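Local coordinates for protein Pcdhgc3 (Mus musculus, PDB 4ZI8) that probably mediates calcium-dependent cell adhesion between neurons as a clustered protocadherin, here represented by its three N-terminal extracellular cadherin domains, at residues B[230-235]-B[267-272]; B[56-61]-B[67-72]. All coordinates share one frame; numbering follows the deposited sequence. Where two conformers were deposited one is given.

How the contacts relate
The two contacts show one principle at two distant places in a rod of three cadherin domains: a β-sandwich is held together by apolar side chains, with water or a nearby calcium ion, between strands that share no direct hydrogen bond. Contact 2 comes first along the chain, in the N-terminal domain, and closes before contact 1 opens in the third. Their centres lie about 87 Å apart and their nearest atoms about 67 Å, with the second domain between them, so they share no sheet. Each joins an edge strand of one sheet to an edge strand of the facing sheet. Contact 1 adjoins an interdomain calcium site, whereas contact 2 is bridged by water.

Contact 1: B[230-235]-B[267-272]; sequences NAPAFN and GEIVYS. With CA (calcium ion), chain S.
Phe234 and Tyr271 meet ring against ring across the β-sandwich of the third cadherin domain, without stacking. Phe234 CE1 lies 3.9 Å from Tyr271 CE1, near the plane of the tyrosine ring and at its edge, and the two ring planes are inclined at about 46°. In both residues CG stands anti to the carbonyl carbon (chi1 -83° for Phe234 and -61° for Tyr271), which helps swing each ring across the gap although neither CB points straight at the other strand. The side chains run antiparallel alongside each other, and a hydrogen bond from the backbone of Ala258 anchors the tyrosine hydroxyl.

One step closer to the calcium ion, Pro232 and Ile269 do point at each other. The proline CG approaches Ile269 CG1 to 4.1 Å, the two side chains again lying alongside rather than meeting end on. The other branch of the isoleucine, CG2, sits over one face of Tyr271, 3.5 Å above its plane and toward the rim, so a single side chain links the two pairs. Ala314, from the sheet of strand 269-273, touches both rings and the isoleucine.

The calcium ion lies beside this apolar row. Asn230 O binds it at 2.3 Å, together with Asn228, Asp262, the backbone oxygen of Asn266 just before Gly267, and Asp260 and Asp316, both of which Pro232 touches. With no hydrogen bond crossing between the segments, cohesion here rests on apolar contact alone, while the ion holds Asn230 and, through Asn266, probably helps fix where the two segments start.

Contact 2: B[56-61]-B[67-72]; sequences LRVVSG and FEVNWE
Three water molecules, and no direct hydrogen bond, join Leu56 and Val58 to 67-72, two through backbone carbonyls and the third chiefly through the Glu68 carboxylate, although the touching parts run roughly antiparallel (166°). This is the edge of the β-sandwich of the N-terminal cadherin domain: strand 57-58 is an outermost strand of one sheet and strand 67-69 of the other, so the waters bridge where the two sheets come side by side. One water donates to both Leu56 O, at 2.7 Å, and Val69 O. A second accepts from Leu56 N and donates to Trp71 O; it also lies in the plane of the indole, at its edge. The third accepts from Val58 N at 2.8 Å; its 2.4 Å separation from Glu68 OE1 is implausibly short, so the exact placing of that link is doubtful, and its link to Val69 N is weak. The Glu68 chain is bent at chi2 (-77°), and its other carboxylate oxygen forms a salt bridge with Arg65.

Beneath this watery seam the contact turns apolar. Val58 CG2 approaches Phe67 O to 3.6 Å. Val69 was modelled in two conformers; in the one given, its CG2 lies 3.7 Å from Val58 CG2, the valines roughly perpendicular, and its CG1 meets Leu56 CD2. Val40 of helix 40-44 touches both Leu56 and Val69, extending the cluster into the domain.

At the far end Leu56 O lies 3.3 Å from Trp71 CB. Just before the tryptophan, Asn70 makes an Asx turn: its OD1 accepts from Glu72 N at 3.0 Å, with the donor tilted 27° from the carbonyl plane.

Contact 1: B[230-235]-B[267-272]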
loop_
_atom_site.group_PDB
_atom_site.type_symbol
_atom_site.label_atom_id
_atom_site.label_comp_id
_atom_site.label_asym_id
_atom_site.label_seq_id
_atom_site.Cartn_x
_atom_site.Cartn_y
_atom_site.Cartn_z
ATOM N N ASN B 230 17.770 2.832 4.435
ATOM C CA ASN B 230 19.102 3.089 4.970
ATOM C C ASN B 230 20.179 2.223 4.342
ATOM O O ASN B 230 20.009 1.015 4.211
ATOM C CB ASN B 230 19.119 2.885 6.480
ATOM C CG ASN B 230 18.340 3.940 7.199
ATOM O OD1 ASN B 230 18.841 5.037 7.456
ATOM N ND2 ASN B 230 17.103 3.620 7.534
ATOM N N ALA B 231 21.289 2.846 3.953
ATOM C CA ALA B 231 22.436 2.108 3.418
ATOM C C ALA B 231 23.289 1.656 4.566
ATOM O O ALA B 231 23.318 2.321 5.606
ATOM C CB ALA B 231 23.245 2.976 2.492
ATOM N N PRO B 232 23.986 0.533 4.388
ATOM C CA PRO B 232 25.018 0.110 5.339
ATOM C C PRO B 232 26.049 1.210 5.502
ATOM O O PRO B 232 26.215 2.027 4.603
ATOM C CB PRO B 232 25.616 -1.120 4.676
ATOM C CG PRO B 232 24.488 -1.659 3.871
ATOM C CD PRO B 232 23.796 -0.460 3.321
ATOM N N ALA B 233 26.715 1.244 6.648
ATOM C CA ALA B 233 27.784 2.206 6.880
ATOM C C ALA B 233 28.920 1.517 7.603
ATOM O O ALA B 233 28.711 0.985 8.691
ATOM C CB ALA B 233 27.282 3.393 7.692
ATOM N N PHE B 234 30.113 1.535 7.016
ATOM C CA PHE B 234 31.273 0.947 7.678
ATOM C C PHE B 234 31.677 1.722 8.921
ATOM O O PHE B 234 31.542 2.937 8.966
ATOM C CB PHE B 234 32.451 0.842 6.695
ATOM C CG PHE B 234 32.383 -0.386 5.838
ATOM C CD1 PHE B 234 32.794 -1.616 6.340
ATOM C CD2 PHE B 234 31.863 -0.330 4.559
ATOM C CE1 PHE B 234 32.706 -2.749 5.581
ATOM C CE2 PHE B 234 31.780 -1.479 3.781
ATOM C CZ PHE B 234 32.195 -2.683 4.292
ATOM N N ASN B 235 32.128 1.000 9.941
ATOM C CA ASN B 235 32.661 1.611 11.148
ATOM C C ASN B 235 33.835 2.509 10.839
ATOM O O ASN B 235 34.004 3.563 11.445
ATOM C CB ASN B 235 33.070 0.542 12.154
ATOM C CG ASN B 235 31.916 0.117 13.043
ATOM O OD1 ASN B 235 30.751 0.209 12.650
ATOM N ND2 ASN B 235 32.229 -0.332 14.251
ATOM N N GLY B 267 18.234 -4.790 6.688
ATOM C CA GLY B 267 19.334 -4.387 7.536
ATOM C C GLY B 267 20.393 -5.465 7.648
ATOM O O GLY B 267 21.365 -5.308 8.379
ATOM N N GLU B 268 20.198 -6.581 6.951
ATOM C CA GLU B 268 21.137 -7.692 7.058
ATOM C C GLU B 268 22.261 -7.556 6.050
ATOM O O GLU B 268 22.025 -7.499 4.847
ATOM C CB GLU B 268 20.427 -9.012 6.850
ATOM C CG GLU B 268 21.352 -10.207 6.934
ATOM C CD GLU B 268 20.588 -11.509 6.872
ATOM O OE1 GLU B 268 19.334 -11.456 6.903
ATOM O OE2 GLU B 268 21.232 -12.575 6.797
ATOM N N ILE B 269 23.491 -7.549 6.530
ATOM C CA ILE B 269 24.609 -7.167 5.674
ATOM C C ILE B 269 25.382 -8.338 5.088
ATOM O O ILE B 269 25.652 -9.354 5.780
ATOM C CB ILE B 269 25.538 -6.250 6.453
ATOM C CG1 ILE B 269 24.917 -4.855 6.447
ATOM C CG2 ILE B 269 26.945 -6.214 5.822
ATOM C CD1 ILE B 269 25.232 -4.078 7.666
ATOM N N VAL B 270 25.667 -8.205 3.790
ATOM C CA VAL B 270 26.507 -9.137 3.047
ATOM C C VAL B 270 27.815 -8.457 2.628
ATOM O O VAL B 270 27.784 -7.385 2.018
ATOM C CB VAL B 270 25.818 -9.642 1.777
ATOM C CG1 VAL B 270 26.773 -10.572 0.985
ATOM C CG2 VAL B 270 24.532 -10.334 2.105
ATOM N N TYR B 271 28.949 -9.081 2.942
ATOM C CA TYR B 271 30.247 -8.518 2.570
ATOM C C TYR B 271 30.783 -9.203 1.327
ATOM O O TYR B 271 30.709 -10.412 1.218
ATOM C CB TYR B 271 31.258 -8.666 3.709
ATOM C CG TYR B 271 30.849 -7.966 4.973
ATOM C CD1 TYR B 271 30.972 -6.584 5.083
ATOM C CD2 TYR B 271 30.327 -8.675 6.056
ATOM C CE1 TYR B 271 30.589 -5.925 6.229
ATOM C CE2 TYR B 271 29.941 -8.018 7.226
ATOM C CZ TYR B 271 30.078 -6.639 7.301
ATOM O OH TYR B 271 29.712 -5.954 8.433
ATOM N N SER B 272 31.343 -8.438 0.394
ATOM C CA SER B 272 31.898 -9.025 -0.817
ATOM C C SER B 272 33.046 -8.161 -1.291
ATOM O O SER B 272 33.187 -7.012 -0.838
ATOM C CB SER B 272 30.833 -9.160 -1.912
ATOM O OG SER B 272 30.355 -7.892 -2.325
HETATM CA CA CA S . 19.319 -1.119 4.602
#

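Contact 2: B[56-61]-B[67-72]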
loop_
_atom_site.group_PDB
_atom_site.type_symbol
_atom_site.label_atom_id
_atom_site.label_comp_id
_atom_site.label_asym_id
_atom_site.label_seq_id
_atom_site.Cartn_x
_atom_site.Cartn_y
_atom_site.Cartn_z
ATOM N N LEU B 56 -65.396 0.913 26.210
ATOM C CA LEU B 56 -64.342 1.485 25.394
ATOM C C LEU B 56 -63.023 0.707 25.575
ATOM O O LEU B 56 -62.628 0.407 26.702
ATOM C CB LEU B 56 -64.155 2.952 25.760
ATOM C CG LEU B 56 -62.879 3.602 25.244
ATOM C CD1 LEU B 56 -62.952 3.718 23.726
ATOM C CD2 LEU B 56 -62.688 4.976 25.883
ATOM N N ARG B 57 -62.398 0.322 24.472
ATOM C CA ARG B 57 -61.119 -0.385 24.535
ATOM C C ARG B 57 -60.310 -0.224 23.253
ATOM O O ARG B 57 -60.841 0.116 22.182
ATOM C CB ARG B 57 -61.350 -1.859 24.818
ATOM C CG ARG B 57 -62.149 -2.512 23.724
ATOM C CD ARG B 57 -62.732 -3.799 24.163
ATOM N NE ARG B 57 -63.574 -4.426 23.147
ATOM C CZ ARG B 57 -64.919 -4.445 23.176
ATOM N NH1 ARG B 57 -65.614 -3.814 24.133
ATOM N NH2 ARG B 57 -65.576 -5.070 22.210
ATOM N N VAL B 58 -59.012 -0.470 23.358
ATOM C CA VAL B 58 -58.144 -0.491 22.189
ATOM C C VAL B 58 -58.361 -1.803 21.471
ATOM O O VAL B 58 -58.473 -2.845 22.115
ATOM C CB VAL B 58 -56.663 -0.335 22.571
ATOM C CG1 VAL B 58 -55.799 -0.416 21.327
ATOM C CG2 VAL B 58 -56.444 0.990 23.252
ATOM N N VAL B 59 -58.499 -1.754 20.154
ATOM C CA VAL B 59 -58.607 -2.953 19.346
ATOM C C VAL B 59 -57.284 -3.717 19.393
ATOM O O VAL B 59 -56.223 -3.144 19.202
ATOM C CB VAL B 59 -58.984 -2.606 17.904
ATOM C CG1 VAL B 59 -58.787 -3.806 16.947
ATOM C CG2 VAL B 59 -60.442 -2.084 17.854
ATOM N N SER B 60 -57.374 -5.015 19.686
ATOM C CA SER B 60 -56.207 -5.870 19.878
ATOM C C SER B 60 -55.868 -6.622 18.573
ATOM O O SER B 60 -56.622 -7.499 18.137
ATOM C CB SER B 60 -56.467 -6.845 21.030
ATOM O OG SER B 60 -55.736 -8.032 20.828
ATOM N N GLY B 61 -54.775 -6.233 17.922
ATOM C CA GLY B 61 -54.363 -6.883 16.691
ATOM C C GLY B 61 -53.163 -7.753 16.974
ATOM O O GLY B 61 -52.905 -8.095 18.113
ATOM N N PHE B 67 -50.495 0.887 23.685
ATOM C CA PHE B 67 -51.384 1.805 24.387
ATOM C C PHE B 67 -52.597 1.079 24.890
ATOM O O PHE B 67 -53.069 0.124 24.277
ATOM C CB PHE B 67 -51.823 2.934 23.472
ATOM C CG PHE B 67 -50.691 3.694 22.915
ATOM C CD1 PHE B 67 -50.080 4.689 23.654
ATOM C CD2 PHE B 67 -50.190 3.380 21.671
ATOM C CE1 PHE B 67 -48.988 5.388 23.116
ATOM C CE2 PHE B 67 -49.095 4.066 21.130
ATOM C CZ PHE B 67 -48.497 5.055 21.854
ATOM N N GLU B 68 -53.100 1.529 26.018
ATOM C CA GLU B 68 -54.365 1.023 26.519
ATOM C C GLU B 68 -55.192 2.234 26.908
ATOM O O GLU B 68 -54.636 3.321 27.054
ATOM C CB GLU B 68 -54.149 0.088 27.702
ATOM C CG GLU B 68 -53.613 -1.285 27.301
ATOM C CD GLU B 68 -54.673 -2.223 26.701
ATOM O OE1 GLU B 68 -55.806 -1.770 26.402
ATOM O OE2 GLU B 68 -54.373 -3.430 26.549
ATOM N N VAL B 69 -56.507 2.055 27.054
ATOM C CA VAL B 69 -57.394 3.129 27.477
ATOM C C VAL B 69 -58.135 2.684 28.725
ATOM O O VAL B 69 -58.557 1.547 28.806
ATOM C CB VAL B 69 -58.392 3.509 26.355
ATOM C CG1 VAL B 69 -59.332 4.613 26.816
ATOM C CG2 VAL B 69 -57.633 3.949 25.109
ATOM N N ASN B 70 -58.250 3.571 29.705
ATOM C CA ASN B 70 -59.040 3.342 30.903
ATOM C C ASN B 70 -60.535 3.436 30.533
ATOM O O ASN B 70 -61.020 4.521 30.205
ATOM C CB ASN B 70 -58.646 4.380 31.955
ATOM C CG ASN B 70 -59.368 4.209 33.265
ATOM O OD1 ASN B 70 -60.458 3.640 33.340
ATOM N ND2 ASN B 70 -58.768 4.740 34.320
ATOM N N TRP B 71 -61.263 2.314 30.573
ATOM C CA TRP B 71 -62.624 2.293 30.033
ATOM C C TRP B 71 -63.577 3.185 30.838
ATOM O O TRP B 71 -64.635 3.564 30.340
ATOM C CB TRP B 71 -63.166 0.861 29.970
ATOM C CG TRP B 71 -63.254 0.199 31.293
ATOM C CD1 TRP B 71 -62.295 -0.558 31.898
ATOM C CD2 TRP B 71 -64.369 0.231 32.191
ATOM N NE1 TRP B 71 -62.743 -0.998 33.117
ATOM C CE2 TRP B 71 -64.014 -0.527 33.322
ATOM C CE3 TRP B 71 -65.632 0.832 32.147
ATOM C CZ2 TRP B 71 -64.880 -0.704 34.407
ATOM C CZ3 TRP B 71 -66.498 0.657 33.227
ATOM C CH2 TRP B 71 -66.117 -0.107 34.340
ATOM N N GLU B 72 -63.170 3.538 32.055
ATOM C CA GLU B 72 -63.952 4.402 32.939
ATOM C C GLU B 72 -63.748 5.899 32.686
ATOM O O GLU B 72 -64.681 6.695 32.806
ATOM C CB GLU B 72 -63.608 4.112 34.402
ATOM C CG GLU B 72 -64.141 2.808 34.953
ATOM C CD GLU B 72 -63.504 2.451 36.283
ATOM O OE1 GLU B 72 -62.407 2.975 36.579
ATOM O OE2 GLU B 72 -64.096 1.649 37.029
HETATM O O HOH W 1 -60.350 -0.621 27.836
HETATM O O HOH W 2 -66.290 2.359 28.586
HETATM O O HOH W 3 -57.920 -0.720 25.924
#